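Local coordinates for protein GH127 beta-L-arabinofuranoside (Geobacillus stearothermophilus, PDB 4QK0) that probably hydrolyses beta-L-arabinofuranosides, releasing L-arabinose, as a family 127 glycoside hydrolase, at residues D116-T121 with N138-C143; K130-L135 with G175-R180. One frame throughout, in Å; residues are numbered along the deposited sequence. Where two conformers were deposited one is given.

Contact 1: residues D116-T121 with N138-C143; sequences DGYLNT and NHELYC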
loop_
_atom_site.group_PDB
_atom_site.type_symbol
_atom_site.label_atom_id
_atom_site.label_comp_id
_atom_site.label_asym_id
_atom_site.label_seq_id
_atom_site.Cartn_x
_atom_site.Cartn_y
_atom_site.Cartn_z
ATOM N N ASP A 116 -23.316 -14.932 -40.364
ATOM C CA ASP A 116 -24.004 -13.671 -40.052
ATOM C C ASP A 116 -23.033 -12.526 -39.773
ATOM O O ASP A 116 -23.479 -11.422 -39.569
ATOM C CB ASP A 116 -25.004 -13.839 -38.898
ATOM C CG ASP A 116 -24.342 -14.257 -37.583
ATOM O OD1 ASP A 116 -23.108 -14.216 -37.505
ATOM O OD2 ASP A 116 -25.091 -14.613 -36.643
ATOM N N GLY A 117 -21.724 -12.776 -39.850
ATOM C CA GLY A 117 -20.727 -11.745 -39.581
ATOM C C GLY A 117 -19.974 -11.845 -38.223
ATOM O O GLY A 117 -18.871 -11.351 -38.104
ATOM N N TYR A 118 -20.515 -12.583 -37.274
ATOM C CA TYR A 118 -19.856 -12.838 -35.981
ATOM C C TYR A 118 -18.514 -13.549 -36.124
ATOM O O TYR A 118 -18.405 -14.559 -36.814
ATOM C CB TYR A 118 -20.781 -13.668 -35.118
ATOM C CG TYR A 118 -20.362 -13.778 -33.689
ATOM C CD1 TYR A 118 -20.548 -12.710 -32.807
ATOM C CD2 TYR A 118 -19.917 -14.997 -33.166
ATOM C CE1 TYR A 118 -20.212 -12.818 -31.453
ATOM C CE2 TYR A 118 -19.581 -15.125 -31.827
ATOM C CZ TYR A 118 -19.717 -14.029 -30.965
ATOM O OH TYR A 118 -19.359 -14.121 -29.648
ATOM N N LEU A 119 -17.495 -12.976 -35.480
ATOM C CA LEU A 119 -16.140 -13.527 -35.467
ATOM C C LEU A 119 -15.589 -13.533 -34.018
ATOM O O LEU A 119 -15.118 -12.483 -33.477
ATOM C CB LEU A 119 -15.232 -12.659 -36.290
ATOM C CG LEU A 119 -14.044 -13.266 -37.035
ATOM C CD1 LEU A 119 -12.953 -12.242 -37.164
ATOM C CD2 LEU A 119 -13.500 -14.545 -36.473
ATOM N N ASN A 120 -15.648 -14.695 -33.391
ATOM C CA ASN A 120 -15.194 -14.813 -31.992
ATOM C C ASN A 120 -14.915 -16.266 -31.703
ATOM O O ASN A 120 -15.837 -17.089 -31.750
ATOM C CB ASN A 120 -16.245 -14.267 -31.037
ATOM C CG ASN A 120 -15.774 -14.259 -29.590
ATOM O OD1 ASN A 120 -15.704 -15.293 -28.938
ATOM N ND2 ASN A 120 -15.453 -13.083 -29.088
ATOM N N THR A 121 -13.655 -16.581 -31.417
ATOM C CA THR A 121 -13.273 -17.978 -31.243
ATOM C C THR A 121 -13.866 -18.605 -30.003
ATOM O O THR A 121 -14.392 -19.725 -30.057
ATOM C CB THR A 121 -11.764 -18.166 -31.262
ATOM O OG1 THR A 121 -11.181 -17.403 -30.205
ATOM C CG2 THR A 121 -11.200 -17.722 -32.587
ATOM N N ASN A 138 -16.912 -10.633 -20.893
ATOM C CA ASN A 138 -16.256 -11.449 -21.925
ATOM C C ASN A 138 -15.759 -10.752 -23.213
ATOM O O ASN A 138 -15.319 -11.441 -24.131
ATOM C CB ASN A 138 -17.075 -12.657 -22.216
ATOM C CG ASN A 138 -17.153 -13.592 -21.028
ATOM O OD1 ASN A 138 -16.498 -13.394 -20.027
ATOM N ND2 ASN A 138 -17.959 -14.600 -21.144
ATOM N N HIS A 139 -15.729 -9.419 -23.246
ATOM C CA HIS A 139 -14.884 -8.659 -24.196
ATOM C C HIS A 139 -15.179 -8.856 -25.706
ATOM O O HIS A 139 -14.343 -8.582 -26.540
ATOM C CB HIS A 139 -13.419 -8.996 -23.961
ATOM C CG HIS A 139 -12.843 -8.413 -22.722
ATOM N ND1 HIS A 139 -13.286 -8.768 -21.465
ATOM C CD2 HIS A 139 -11.781 -7.595 -22.534
ATOM C CE1 HIS A 139 -12.528 -8.175 -20.555
ATOM N NE2 HIS A 139 -11.639 -7.424 -21.183
ATOM N N GLU A 140 -16.364 -9.346 -26.031
ATOM C CA GLU A 140 -16.763 -9.597 -27.412
ATOM C C GLU A 140 -16.604 -8.355 -28.263
ATOM O O GLU A 140 -15.949 -8.384 -29.332
ATOM C CB GLU A 140 -18.200 -10.098 -27.479
ATOM C CG GLU A 140 -18.383 -11.562 -27.141
ATOM C CD GLU A 140 -19.865 -11.920 -26.916
ATOM O OE1 GLU A 140 -20.440 -12.707 -27.734
ATOM O OE2 GLU A 140 -20.426 -11.419 -25.906
ATOM N N LEU A 141 -17.197 -7.242 -27.807
ATOM C CA LEU A 141 -17.114 -5.981 -28.562
ATOM C C LEU A 141 -15.698 -5.408 -28.533
ATOM O O LEU A 141 -15.233 -4.812 -29.505
ATOM C CB LEU A 141 -18.127 -4.958 -28.047
ATOM C CG LEU A 141 -19.551 -5.419 -28.176
ATOM C CD1 LEU A 141 -20.471 -4.363 -27.618
ATOM C CD2 LEU A 141 -19.940 -5.740 -29.621
ATOM N N TYR A 142 -15.026 -5.574 -27.403
ATOM C CA TYR A 142 -13.633 -5.186 -27.282
ATOM C C TYR A 142 -12.788 -5.877 -28.331
ATOM O O TYR A 142 -11.971 -5.232 -29.023
ATOM C CB TYR A 142 -13.149 -5.512 -25.851
ATOM C CG TYR A 142 -11.685 -5.398 -25.571
ATOM C CD1 TYR A 142 -10.847 -6.457 -25.796
ATOM C CD2 TYR A 142 -11.141 -4.246 -25.032
ATOM C CE1 TYR A 142 -9.481 -6.359 -25.529
ATOM C CE2 TYR A 142 -9.798 -4.144 -24.754
ATOM C CZ TYR A 142 -8.978 -5.219 -24.999
ATOM O OH TYR A 142 -7.663 -5.114 -24.713
ATOM N N CYS A 143 -12.930 -7.182 -28.457
ATOM C CA CYS A 143 -12.159 -7.898 -29.518
ATOM C C CYS A 143 -12.559 -7.433 -30.913
ATOM O O CYS A 143 -11.714 -7.217 -31.750
ATOM C CB CYS A 143 -12.312 -9.436 -29.395
ATOM S SG CYS A 143 -11.523 -10.119 -27.899
HETATM O O HOH W 1 -15.713 -10.643 -30.818
HETATM O O HOH W 2 -14.435 -12.576 -26.394
#

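Contact 2: residues K130-L135 with G175-R180; sequences KRWMNL and GTVFGR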
loop_
_atom_site.group_PDB
_atom_site.type_symbol
_atom_site.label_atom_id
_atom_site.label_comp_id
_atom_site.label_asym_id
_atom_site.label_seq_id
_atom_site.Cartn_x
_atom_site.Cartn_y
_atom_site.Cartn_z
ATOM N N LYS A 130 -23.797 -19.206 -26.883
ATOM C CA LYS A 130 -23.886 -18.368 -25.661
ATOM C C LYS A 130 -23.449 -16.914 -25.880
ATOM O O LYS A 130 -23.286 -16.165 -24.910
ATOM C CB LYS A 130 -23.043 -18.993 -24.542
ATOM C CG LYS A 130 -23.772 -19.988 -23.655
ATOM C CD LYS A 130 -24.930 -20.664 -24.355
ATOM C CE LYS A 130 -25.567 -21.763 -23.512
ATOM N NZ LYS A 130 -24.802 -23.035 -23.601
ATOM N N ARG A 131 -23.322 -16.500 -27.146
ATOM C CA ARG A 131 -22.889 -15.180 -27.476
ATOM C C ARG A 131 -23.801 -14.081 -26.940
ATOM O O ARG A 131 -24.998 -14.256 -26.702
ATOM C CB ARG A 131 -22.640 -15.010 -28.964
ATOM C CG ARG A 131 -23.867 -15.113 -29.869
ATOM C CD ARG A 131 -23.434 -15.170 -31.321
ATOM N NE ARG A 131 -24.590 -15.274 -32.191
ATOM C CZ ARG A 131 -24.590 -15.229 -33.532
ATOM N NH1 ARG A 131 -23.493 -15.047 -34.237
ATOM N NH2 ARG A 131 -25.762 -15.323 -34.172
ATOM N N TRP A 132 -23.161 -12.971 -26.634
ATOM C CA TRP A 132 -23.856 -11.798 -26.133
ATOM C C TRP A 132 -24.566 -11.951 -24.786
ATOM O O TRP A 132 -25.458 -11.183 -24.487
ATOM C CB TRP A 132 -24.895 -11.322 -27.168
ATOM C CG TRP A 132 -24.440 -11.165 -28.628
ATOM C CD1 TRP A 132 -25.107 -11.612 -29.732
ATOM C CD2 TRP A 132 -23.282 -10.462 -29.110
ATOM N NE1 TRP A 132 -24.429 -11.227 -30.897
ATOM C CE2 TRP A 132 -23.316 -10.510 -30.533
ATOM C CE3 TRP A 132 -22.219 -9.795 -28.489
ATOM C CZ2 TRP A 132 -22.332 -9.910 -31.323
ATOM C CZ3 TRP A 132 -21.228 -9.204 -29.282
ATOM C CH2 TRP A 132 -21.284 -9.279 -30.687
HETATM N N MSE A 133 -24.191 -12.911 -23.973
HETATM C CA MSE A 133 -24.834 -13.088 -22.670
HETATM C C MSE A 133 -23.993 -12.543 -21.517
HETATM O O MSE A 133 -24.456 -12.455 -20.393
HETATM C CB MSE A 133 -25.182 -14.567 -22.438
HETATM C CG MSE A 133 -26.199 -15.118 -23.453
HETATM SE SE MSE A 133 -27.992 -14.283 -23.373
HETATM C CE MSE A 133 -28.176 -13.331 -25.076
ATOM N N ASN A 134 -22.736 -12.183 -21.779
ATOM C CA ASN A 134 -21.867 -11.589 -20.765
ATOM C C ASN A 134 -20.926 -10.553 -21.346
ATOM O O ASN A 134 -19.704 -10.725 -21.461
ATOM C CB ASN A 134 -21.076 -12.645 -19.970
ATOM C CG ASN A 134 -20.462 -12.051 -18.701
ATOM O OD1 ASN A 134 -20.334 -10.827 -18.553
ATOM N ND2 ASN A 134 -20.086 -12.918 -17.782
ATOM N N LEU A 135 -21.536 -9.422 -21.662
ATOM C CA LEU A 135 -20.815 -8.244 -22.154
ATOM C C LEU A 135 -20.008 -7.594 -21.063
ATOM O O LEU A 135 -19.022 -6.919 -21.344
ATOM C CB LEU A 135 -21.821 -7.220 -22.736
ATOM C CG LEU A 135 -22.307 -7.431 -24.197
ATOM C CD1 LEU A 135 -21.154 -7.228 -25.143
ATOM C CD2 LEU A 135 -22.910 -8.816 -24.409
ATOM N N GLY A 175 -24.408 -3.957 -35.236
ATOM C CA GLY A 175 -25.451 -2.930 -35.397
ATOM C C GLY A 175 -26.857 -3.473 -35.375
ATOM O O GLY A 175 -27.746 -2.817 -34.899
ATOM N N THR A 176 -27.058 -4.705 -35.863
ATOM C CA THR A 176 -28.378 -5.300 -35.764
ATOM C C THR A 176 -28.654 -5.761 -34.363
ATOM O O THR A 176 -29.803 -5.759 -33.931
ATOM C CB THR A 176 -28.608 -6.482 -36.740
ATOM O OG1 THR A 176 -27.755 -7.593 -36.417
ATOM C CG2 THR A 176 -28.353 -6.052 -38.227
ATOM N N VAL A 177 -27.624 -6.199 -33.667
ATOM C CA VAL A 177 -27.825 -6.825 -32.362
ATOM C C VAL A 177 -28.013 -5.789 -31.258
ATOM O O VAL A 177 -28.872 -5.963 -30.387
ATOM C CB VAL A 177 -26.638 -7.684 -31.990
ATOM C CG1 VAL A 177 -26.741 -8.132 -30.548
ATOM C CG2 VAL A 177 -26.583 -8.886 -32.901
ATOM N N PHE A 178 -27.221 -4.738 -31.288
ATOM C CA PHE A 178 -27.253 -3.756 -30.195
ATOM C C PHE A 178 -27.968 -2.452 -30.529
ATOM O O PHE A 178 -27.693 -1.822 -31.558
ATOM C CB PHE A 178 -25.829 -3.436 -29.743
ATOM C CG PHE A 178 -25.164 -4.609 -29.101
ATOM C CD1 PHE A 178 -25.355 -4.872 -27.777
ATOM C CD2 PHE A 178 -24.430 -5.488 -29.863
ATOM C CE1 PHE A 178 -24.776 -5.972 -27.186
ATOM C CE2 PHE A 178 -23.828 -6.595 -29.286
ATOM C CZ PHE A 178 -24.010 -6.843 -27.945
ATOM N N GLY A 179 -28.833 -2.018 -29.623
ATOM C CA GLY A 179 -29.490 -0.734 -29.797
ATOM C C GLY A 179 -30.726 -0.624 -28.952
ATOM O O GLY A 179 -30.970 -1.479 -28.102
ATOM N N ARG A 180 -31.534 0.407 -29.220
ATOM C CA ARG A 180 -32.765 0.621 -28.465
ATOM C C ARG A 180 -33.975 0.036 -29.168
ATOM O O ARG A 180 -35.071 0.065 -28.640
ATOM C CB ARG A 180 -32.945 2.107 -28.228
ATOM C CG ARG A 180 -31.746 2.754 -27.581
ATOM C CD ARG A 180 -31.894 4.254 -27.395
ATOM N NE ARG A 180 -33.062 4.679 -26.644
ATOM C CZ ARG A 180 -33.079 5.104 -25.376
ATOM N NH1 ARG A 180 -31.977 5.169 -24.633
ATOM N NH2 ARG A 180 -34.245 5.481 -24.837
#

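Contact 1: residues D116-T121 with N138-C143
At the first turn of helix 140-158, Glu140 receives the hydroxyl of Tyr118 from the loop that follows helix 96-112, a compact example of a buried carboxylate tying a loop to a helix start. Tyr118 OH donates to Glu140 OE1 at 2.6 Å, meeting the anti lone pair; ring and carboxylate planes stand 86° apart. The carboxylate reaches the phenol because its chain runs extended beyond CG, and the same OE1 probably also accepts the backbone N-H of Trp132. With an alanine here, the buried Tyr118 hydroxyl and the Trp132 amide would probably both lose their acceptor, leaving a gap beside Asn120. Both segments belong to the helical catalytic domain, whose clan is that of the six-hairpin (alpha/alpha)6 glycosidases. Beside the tyrosine, Asn120 ND2 packs 3.8 Å from Glu140 CG. That amide nitrogen donates to two waters: one, 3.0 Å from ND2, also lies within hydrogen-bonding distance of Glu140 O, while the other lies 2.7 Å from Asn138 O. Asn120 OD1 meanwhile takes the backbone N of Tyr123, capping the start of helix 122-126. Upstream, Asp116 OD1 accepts from Tyr118 N at 3.1 Å, an Asx turn that helps set the backbone carrying the phenol.

Contact 2: residues K130-L135 with G175-R180
Trp132, at the left-handed corner of a type II turn running from Lys130 to Met133, presents one face of its indole to Val177 and Phe178 at the end of helix 162-177, while Arg131 CB sits near the rim of the far face, 4.2 Å from the ring plane. On the near face the two halves of the indole have different neighbours. Over the five-membered ring stands Val177, whose CG1 makes a CH-pi contact 4.0 Å from the centroid of the Trp132 pyrrole and only 14° off its normal. Val177 CG1 is anti to the backbone N (chi1 170°), and this torsion puts it over the pyrrole and CG2 beyond the rim, 3.8 Å from Trp132 NE1. The six-membered ring receives the edge of Phe178 in a T-shaped stack, with centroids 4.9 Å apart and planes at 88°. Its leading atoms are CE2 and CZ, the latter 3.5 Å from Trp132 CE3. Farther along the loop Leu135 adds a third apolar wall: it comes at Phe178 from the opposing direction, with CD1 4.0 Å from Phe178 CZ. Phe178 is where the chain leaves helical geometry, so the ring that meets the indole belongs to the helix exit itself, and the contact fastens the loop ahead of helix 140-158 to that end of helix 162-177. No hydrogen bond crosses the interface; the indole N-H is instead taken by the hydroxyl of Tyr173, one turn back on the same helix. Cohesion between the segments therefore rests on dispersion and on the pairing of a methyl group and an aromatic C-H edge with an electron-rich face, and the outside bond at NE1 should help fix how that face is turned.

How the contacts relate
Contact 1 and contact 2 interleave along the chain: 116-121 comes first, then 130-135, 138-143 and finally 175-180. Their centres lie about 10 Å apart on the same side of the chain's centre, within the helical catalytic domain. The second segments involve the consecutive helices 140-158 and 162-177. A salt bridge from Asp116 OD2 to Arg131 NH2, 2.7 Å long, joins the two loops directly, while Arg131 also makes a cation-pi contact with Tyr118 and Trp132 packs edge-to-face with the same ring. Together they tie the loops flanking helix 122-126 to the start of helix 140-158 and the end of helix 162-177, by a polar contact in one case and an apolar, aromatic one in the other.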